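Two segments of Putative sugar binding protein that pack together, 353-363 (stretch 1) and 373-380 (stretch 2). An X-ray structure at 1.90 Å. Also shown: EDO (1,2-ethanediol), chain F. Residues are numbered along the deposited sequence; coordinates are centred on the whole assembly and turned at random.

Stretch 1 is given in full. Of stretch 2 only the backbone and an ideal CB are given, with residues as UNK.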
ATOM      1  N   ASP A 353      11.866  -0.136 -23.203  1.00  9.87           N
ATOM      2  CA  ASP A 353      13.298  -0.410 -22.894  1.00  9.23           C
ATOM      3  C   ASP A 353      13.366  -1.814 -22.331  1.00  9.17           C
ATOM      4  O   ASP A 353      13.291  -2.013 -21.121  1.00  8.65           O
ATOM      5  CB  ASP A 353      13.879   0.609 -21.920  1.00  9.19           C
ATOM      6  CG  ASP A 353      15.397   0.474 -21.770  1.00 13.36           C
ATOM      7  OD1 ASP A 353      15.949  -0.579 -22.128  1.00 10.54           O
ATOM      8  OD2 ASP A 353      16.034   1.413 -21.258  1.00 14.42           O
ATOM      9  N   ASN A 354      13.444  -2.805 -23.223  1.00  9.88           N
ATOM     10  CA  ASN A 354      13.408  -4.178 -22.780  1.00  8.10           C
ATOM     11  C   ASN A 354      14.609  -4.559 -21.939  1.00  8.72           C
ATOM     12  O   ASN A 354      14.460  -5.288 -20.948  1.00  8.78           O
ATOM     13  CB  ASN A 354      13.288  -5.130 -23.948  1.00  6.72           C
ATOM     14  CG  ASN A 354      12.954  -6.521 -23.486  1.00  7.61           C
ATOM     15  OD1 ASN A 354      11.942  -6.739 -22.801  1.00  8.55           O
ATOM     16  ND2 ASN A 354      13.821  -7.461 -23.801  1.00  2.14           N
ATOM     17  N   ALA A 355      15.776  -4.054 -22.319  1.00  9.06           N
ATOM     18  CA  ALA A 355      17.038  -4.323 -21.608  1.00 10.27           C
ATOM     19  C   ALA A 355      16.937  -3.991 -20.141  1.00  9.16           C
ATOM     20  O   ALA A 355      17.356  -4.765 -19.275  1.00  9.61           O
ATOM     21  CB  ALA A 355      18.216  -3.564 -22.251  1.00 10.57           C
ATOM     22  N   LYS A 356      16.362  -2.829 -19.891  1.00 11.86           N
ATOM     23  CA  LYS A 356      16.175  -2.301 -18.557  1.00 11.78           C
ATOM     24  C   LYS A 356      15.093  -3.070 -17.824  1.00  8.73           C
ATOM     25  O   LYS A 356      15.252  -3.352 -16.652  1.00  8.68           O
ATOM     26  CB  LYS A 356      15.804  -0.808 -18.624  1.00 13.82           C
ATOM     27  CG  LYS A 356      16.085  -0.065 -17.339  1.00 20.17           C
ATOM     28  CD  LYS A 356      15.821   1.465 -17.432  1.00 16.03           C
ATOM     29  CE  LYS A 356      16.978   2.210 -18.041  1.00 11.00           C
ATOM     30  NZ  LYS A 356      16.938   3.680 -17.684  1.00 17.74           N
ATOM     31  N   ALA A 357      14.007  -3.435 -18.515  1.00  8.69           N
ATOM     32  CA  ALA A 357      12.969  -4.247 -17.889  1.00 10.36           C
ATOM     33  C   ALA A 357      13.526  -5.581 -17.424  1.00 10.49           C
ATOM     34  O   ALA A 357      13.252  -5.988 -16.291  1.00 14.10           O
ATOM     35  CB  ALA A 357      11.807  -4.469 -18.818  1.00 11.45           C
ATOM     36  N   VAL A 358      14.272  -6.255 -18.295  1.00  8.17           N
ATOM     37  CA  VAL A 358      14.930  -7.508 -17.953  1.00  7.96           C
ATOM     38  C   VAL A 358      15.895  -7.322 -16.759  1.00  8.26           C
ATOM     39  O   VAL A 358      15.866  -8.139 -15.845  1.00  9.65           O
ATOM     40  CB  VAL A 358      15.658  -8.112 -19.149  1.00 11.71           C
ATOM     41  CG1 VAL A 358      16.680  -9.210 -18.736  1.00  5.60           C
ATOM     42  CG2 VAL A 358      14.646  -8.652 -20.163  1.00  6.58           C
ATOM     43  N   LYS A 359      16.683  -6.241 -16.749  1.00  8.36           N
ATOM     44  CA  LYS A 359      17.611  -5.967 -15.644  1.00 11.07           C
ATOM     45  C   LYS A 359      16.866  -5.949 -14.309  1.00 11.65           C
ATOM     46  O   LYS A 359      17.177  -6.709 -13.376  1.00  8.98           O
ATOM     47  CB  LYS A 359      18.320  -4.637 -15.875  1.00 13.31           C
ATOM     48  CG  LYS A 359      19.416  -4.304 -14.819  1.00 23.91           C
ATOM     49  CD  LYS A 359      19.821  -2.819 -14.886  1.00 26.33           C
ATOM     50  CE  LYS A 359      20.143  -2.222 -13.477  1.00 33.77           C
ATOM     51  NZ  LYS A 359      20.673  -0.802 -13.566  1.00 33.32           N
ATOM     52  N   TYR A 360      15.834  -5.117 -14.221  1.00 12.43           N
ATOM     53  CA  TYR A 360      15.143  -4.940 -12.938  1.00 11.00           C
ATOM     54  C   TYR A 360      14.301  -6.156 -12.579  1.00 11.58           C
ATOM     55  O   TYR A 360      14.301  -6.621 -11.422  1.00  9.93           O
ATOM     56  CB  TYR A 360      14.336  -3.644 -12.936  1.00 11.19           C
ATOM     57  CG  TYR A 360      15.235  -2.422 -12.902  1.00  8.73           C
ATOM     58  CD1 TYR A 360      15.946  -2.110 -11.737  1.00 11.59           C
ATOM     59  CD2 TYR A 360      15.364  -1.563 -13.988  1.00  9.18           C
ATOM     60  CE1 TYR A 360      16.746  -1.008 -11.660  1.00 16.66           C
ATOM     61  CE2 TYR A 360      16.209  -0.430 -13.912  1.00 15.90           C
ATOM     62  CZ  TYR A 360      16.891  -0.178 -12.742  1.00 13.38           C
ATOM     63  OH  TYR A 360      17.710   0.922 -12.580  1.00 12.68           O
ATOM     64  N   LEU A 361      13.637  -6.739 -13.564  1.00 10.11           N
ATOM     65  CA  LEU A 361      12.802  -7.864 -13.260  1.00  9.13           C
ATOM     66  C   LEU A 361      13.630  -9.059 -12.836  1.00 11.91           C
ATOM     67  O   LEU A 361      13.212  -9.803 -11.957  1.00 13.03           O
ATOM     68  CB  LEU A 361      11.886  -8.209 -14.418  1.00 10.23           C
ATOM     69  CG  LEU A 361      10.697  -9.003 -13.944  1.00  7.28           C
ATOM     70  CD1 LEU A 361       9.763  -8.093 -13.127  1.00 15.63           C
ATOM     71  CD2 LEU A 361       9.987  -9.608 -15.124  1.00  9.38           C
ATOM     72  N   ASN A 362      14.825  -9.203 -13.431  1.00 11.13           N
ATOM     73  CA  ASN A 362      15.661 -10.353 -13.169  1.00 11.35           C
ATOM     74  C   ASN A 362      16.128 -10.376 -11.709  1.00  9.17           C
ATOM     75  O   ASN A 362      16.257 -11.442 -11.130  1.00 11.47           O
ATOM     76  CB  ASN A 362      16.849 -10.445 -14.145  1.00  9.60           C
ATOM     77  CG  ASN A 362      16.990 -11.820 -14.765  1.00 19.50           C
ATOM     78  OD1 ASN A 362      16.130 -12.692 -14.604  1.00 12.34           O
ATOM     79  ND2 ASN A 362      18.086 -12.025 -15.485  1.00 19.17           N
ATOM     80  N   SER A 363      16.322  -9.216 -11.108  1.00  9.33           N
ATOM     81  CA  SER A 363      16.704  -9.138  -9.714  1.00 11.04           C
ATOM     82  C   SER A 363      15.614  -9.788  -8.815  1.00 10.88           C
ATOM     83  O   SER A 363      15.944 -10.520  -7.881  1.00 10.17           O
ATOM     84  CB  SER A 363      16.990  -7.669  -9.316  1.00 11.10           C
ATOM     85  OG  SER A 363      18.231  -7.219  -9.866  1.00 13.15           O
ATOM     86  N   UNK A 373      15.734 -17.170 -15.068  1.00 14.03           N
ATOM     87  CA  UNK A 373      16.151 -15.900 -15.704  1.00 13.07           C
ATOM     88  C   UNK A 373      15.123 -15.497 -16.714  1.00 11.00           C
ATOM     89  O   UNK A 373      14.551 -16.354 -17.410  1.00 11.11           O
ATOM     90  CB  UNK A 373      17.524 -16.021 -16.369  1.00 13.07           C
ATOM     91  N   UNK A 374      14.882 -14.202 -16.809  1.00  8.33           N
ATOM     92  CA  UNK A 374      14.085 -13.673 -17.892  1.00  7.93           C
ATOM     93  C   UNK A 374      14.974 -13.048 -19.004  1.00  9.05           C
ATOM     94  O   UNK A 374      14.466 -12.371 -19.900  1.00 12.43           O
ATOM     95  CB  UNK A 374      13.103 -12.636 -17.343  1.00  7.93           C
ATOM     96  N   UNK A 375      16.280 -13.268 -18.948  1.00 11.03           N
ATOM     97  CA  UNK A 375      17.179 -12.801 -20.001  1.00 10.67           C
ATOM     98  C   UNK A 375      16.770 -13.463 -21.305  1.00  9.66           C
ATOM     99  O   UNK A 375      16.362 -14.610 -21.312  1.00  9.13           O
ATOM    100  CB  UNK A 375      18.640 -13.105 -19.666  1.00 10.67           C
ATOM    101  N   UNK A 376      16.839 -12.715 -22.399  1.00  9.94           N
ATOM    102  CA  UNK A 376      16.380 -13.186 -23.710  1.00 10.99           C
ATOM    103  C   UNK A 376      14.870 -13.113 -23.984  1.00 10.90           C
ATOM    104  O   UNK A 376      14.416 -13.522 -25.045  1.00 11.88           O
ATOM    105  CB  UNK A 376      16.825 -14.640 -23.880  1.00 10.99           C
ATOM    106  N   UNK A 377      14.089 -12.627 -23.036  1.00 10.58           N
ATOM    107  CA  UNK A 377      12.641 -12.514 -23.221  1.00 11.74           C
ATOM    108  C   UNK A 377      12.330 -11.085 -23.630  1.00 10.55           C
ATOM    109  O   UNK A 377      13.026 -10.145 -23.229  1.00  9.57           O
ATOM    110  CB  UNK A 377      11.879 -12.901 -21.952  1.00 11.74           C
ATOM    111  N   UNK A 378      11.293 -10.931 -24.444  1.00  8.89           N
ATOM    112  CA  UNK A 378      10.702  -9.627 -24.680  1.00  8.20           C
ATOM    113  C   UNK A 378       9.579  -9.535 -23.686  1.00  5.01           C
ATOM    114  O   UNK A 378       8.557 -10.233 -23.824  1.00  7.64           O
ATOM    115  CB  UNK A 378      10.223  -9.440 -26.121  1.00  8.20           C
ATOM    116  N   UNK A 379       9.827  -8.784 -22.617  1.00  7.37           N
ATOM    117  CA  UNK A 379       8.905  -8.732 -21.497  1.00  7.86           C
ATOM    118  C   UNK A 379       7.660  -7.901 -21.822  1.00  9.79           C
ATOM    119  O   UNK A 379       7.747  -6.861 -22.481  1.00  5.23           O
ATOM    120  CB  UNK A 379       9.612  -8.160 -20.267  1.00  7.86           C
ATOM    121  N   UNK A 380       6.511  -8.408 -21.360  1.00  8.61           N
ATOM    122  CA  UNK A 380       5.200  -7.756 -21.494  1.00 10.28           C
ATOM    123  C   UNK A 380       4.739  -7.163 -20.132  1.00  9.70           C
ATOM    124  O   UNK A 380       5.251  -7.513 -19.061  1.00  8.51           O
ATOM    125  CB  UNK A 380       4.167  -8.757 -22.015  1.00 10.28           C
TER
HETATM  126  C1  EDO F   5      17.356  -7.844 -22.785  1.00 28.39           C
HETATM  127  O1  EDO F   5      18.727  -7.493 -22.512  1.00 22.97           O
HETATM  128  C2  EDO F   5      17.283  -9.271 -23.308  1.00 31.87           C
HETATM  129  O2  EDO F   5      17.968 -10.154 -22.389  1.00 27.40           O

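Stretch 1 is a helix from residue 354 onward, and two of its asparagines, N354 and N362, reach the backbone of stretch 2.

Position 373 is extended (phi/psi -157/143), and its CA-to-CB bond points sideways, with the ideal CB 4.0 Å from N362 OD1. The amide of N362 offers a donor nearby, so a short polar residue such as serine, threonine or aspartate would suit. The deposited residue is S373. Its OG accepts from N362 ND2 at 3.0 Å and also from the backbone N of 375 at 3.1 Å, tying the helix to the start of the turn.

At 374 the backbone N donates to N362 OD1 at 2.9 Å (168°). The CB points sideways, 4.9 Å from L361 CD2 and 5.1 Å from V358 CG2, which favours a medium apolar side chain: valine, isoleucine or leucine. It is V374, chi1 m; its CG2 lies 4.3 Å from L361 CB and 4.4 Å from V358 CG1.

Positions 374 to 377 form a type II turn, closed by the N of 377 donating to V374 O at 3.2 Å. At 375 the sideways CB is 4.5 Å from V358 CG1 and meets no charged group of stretch 1, so many residues fit. E375 is deposited, its CA 3.8 Å from V358 CG1.

Position 376 has phi/psi 81/0, and an ideal CB would find nothing of stretch 1 within 5.5 Å. Positive phi by itself favours glycine, with asparagine a possible alternative. It is G376, whose N donates to O2 of the ethanediol at 2.8 Å.

At 377 the ideal CB is 5.4 Å from V358 CG2, too remote to specify a side chain. The carbonyl does the work: N354 ND2 donates to the O of K377 at 2.9 Å. The lysine's end leads away from the helix.

The CB of 378 points away, so stretch 1 asks little of it, and polar residues are acceptable. It is T378.

Position 379 points toward the helix, its ideal CB 4.5 Å from A357 CB and 5.1 Å from V358 CG2. This apolar surface suits leucine, isoleucine or methionine. L379 (chi1 m, chi2 t) places CD1 3.7 Å from L361 CD2 and 3.9 Å from both A357 CB and V358 CG2. Its N donates to N354 OD1 at 2.9 Å; a water donates to N354 OD1 and L379 O, 2.7 Å from each.

Position 380 points away. T380 instead caps a following helix.

Stretch 2, residues 373-380: SVEGKTLT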
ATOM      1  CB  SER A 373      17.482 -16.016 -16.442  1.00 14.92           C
ATOM      2  OG  SER A 373      17.947 -14.714 -16.798  1.00 12.71           O
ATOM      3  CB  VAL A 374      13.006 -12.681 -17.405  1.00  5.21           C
ATOM      4  CG1 VAL A 374      11.900 -13.391 -16.597  1.00  9.69           C
ATOM      5  CG2 VAL A 374      13.583 -11.542 -16.610  1.00  7.74           C
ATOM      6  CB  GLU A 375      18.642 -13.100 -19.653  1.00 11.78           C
ATOM      7  CG  GLU A 375      19.642 -12.421 -20.570  1.00 23.79           C
ATOM      8  CD  GLU A 375      21.063 -12.377 -19.979  1.00 20.59           C
ATOM      9  OE1 GLU A 375      21.225 -12.582 -18.751  1.00 28.79           O
ATOM     10  OE2 GLU A 375      21.991 -12.065 -20.739  1.00 30.50           O
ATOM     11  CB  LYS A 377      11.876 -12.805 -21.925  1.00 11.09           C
ATOM     12  CG  LYS A 377      12.237 -14.141 -21.253  1.00 14.19           C
ATOM     13  CD  LYS A 377      11.635 -15.292 -21.959  1.00 13.41           C
ATOM     14  CE  LYS A 377      11.850 -16.625 -21.220  1.00 20.52           C
ATOM     15  NZ  LYS A 377      11.558 -17.683 -22.182  1.00 15.70           N
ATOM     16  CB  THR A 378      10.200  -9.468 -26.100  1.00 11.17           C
ATOM     17  OG1 THR A 378      11.330  -9.555 -26.999  1.00 10.93           O
ATOM     18  CG2 THR A 378       9.490  -8.107 -26.248  1.00  7.56           C
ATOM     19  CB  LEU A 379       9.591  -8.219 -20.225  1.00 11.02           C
ATOM     20  CG  LEU A 379      10.649  -9.124 -19.559  1.00  8.93           C
ATOM     21  CD1 LEU A 379      11.232  -8.338 -18.410  1.00  4.97           C
ATOM     22  CD2 LEU A 379      10.062 -10.407 -19.074  1.00 11.60           C
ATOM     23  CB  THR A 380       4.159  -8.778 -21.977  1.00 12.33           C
ATOM     24  OG1 THR A 380       3.905  -9.682 -20.902  1.00  7.84           O
ATOM     25  CG2 THR A 380       4.683  -9.556 -23.214  1.00  8.67           C
TER
HETATM   26  O   HOH W   1       9.789  -5.082 -22.615  1.00  8.17           O
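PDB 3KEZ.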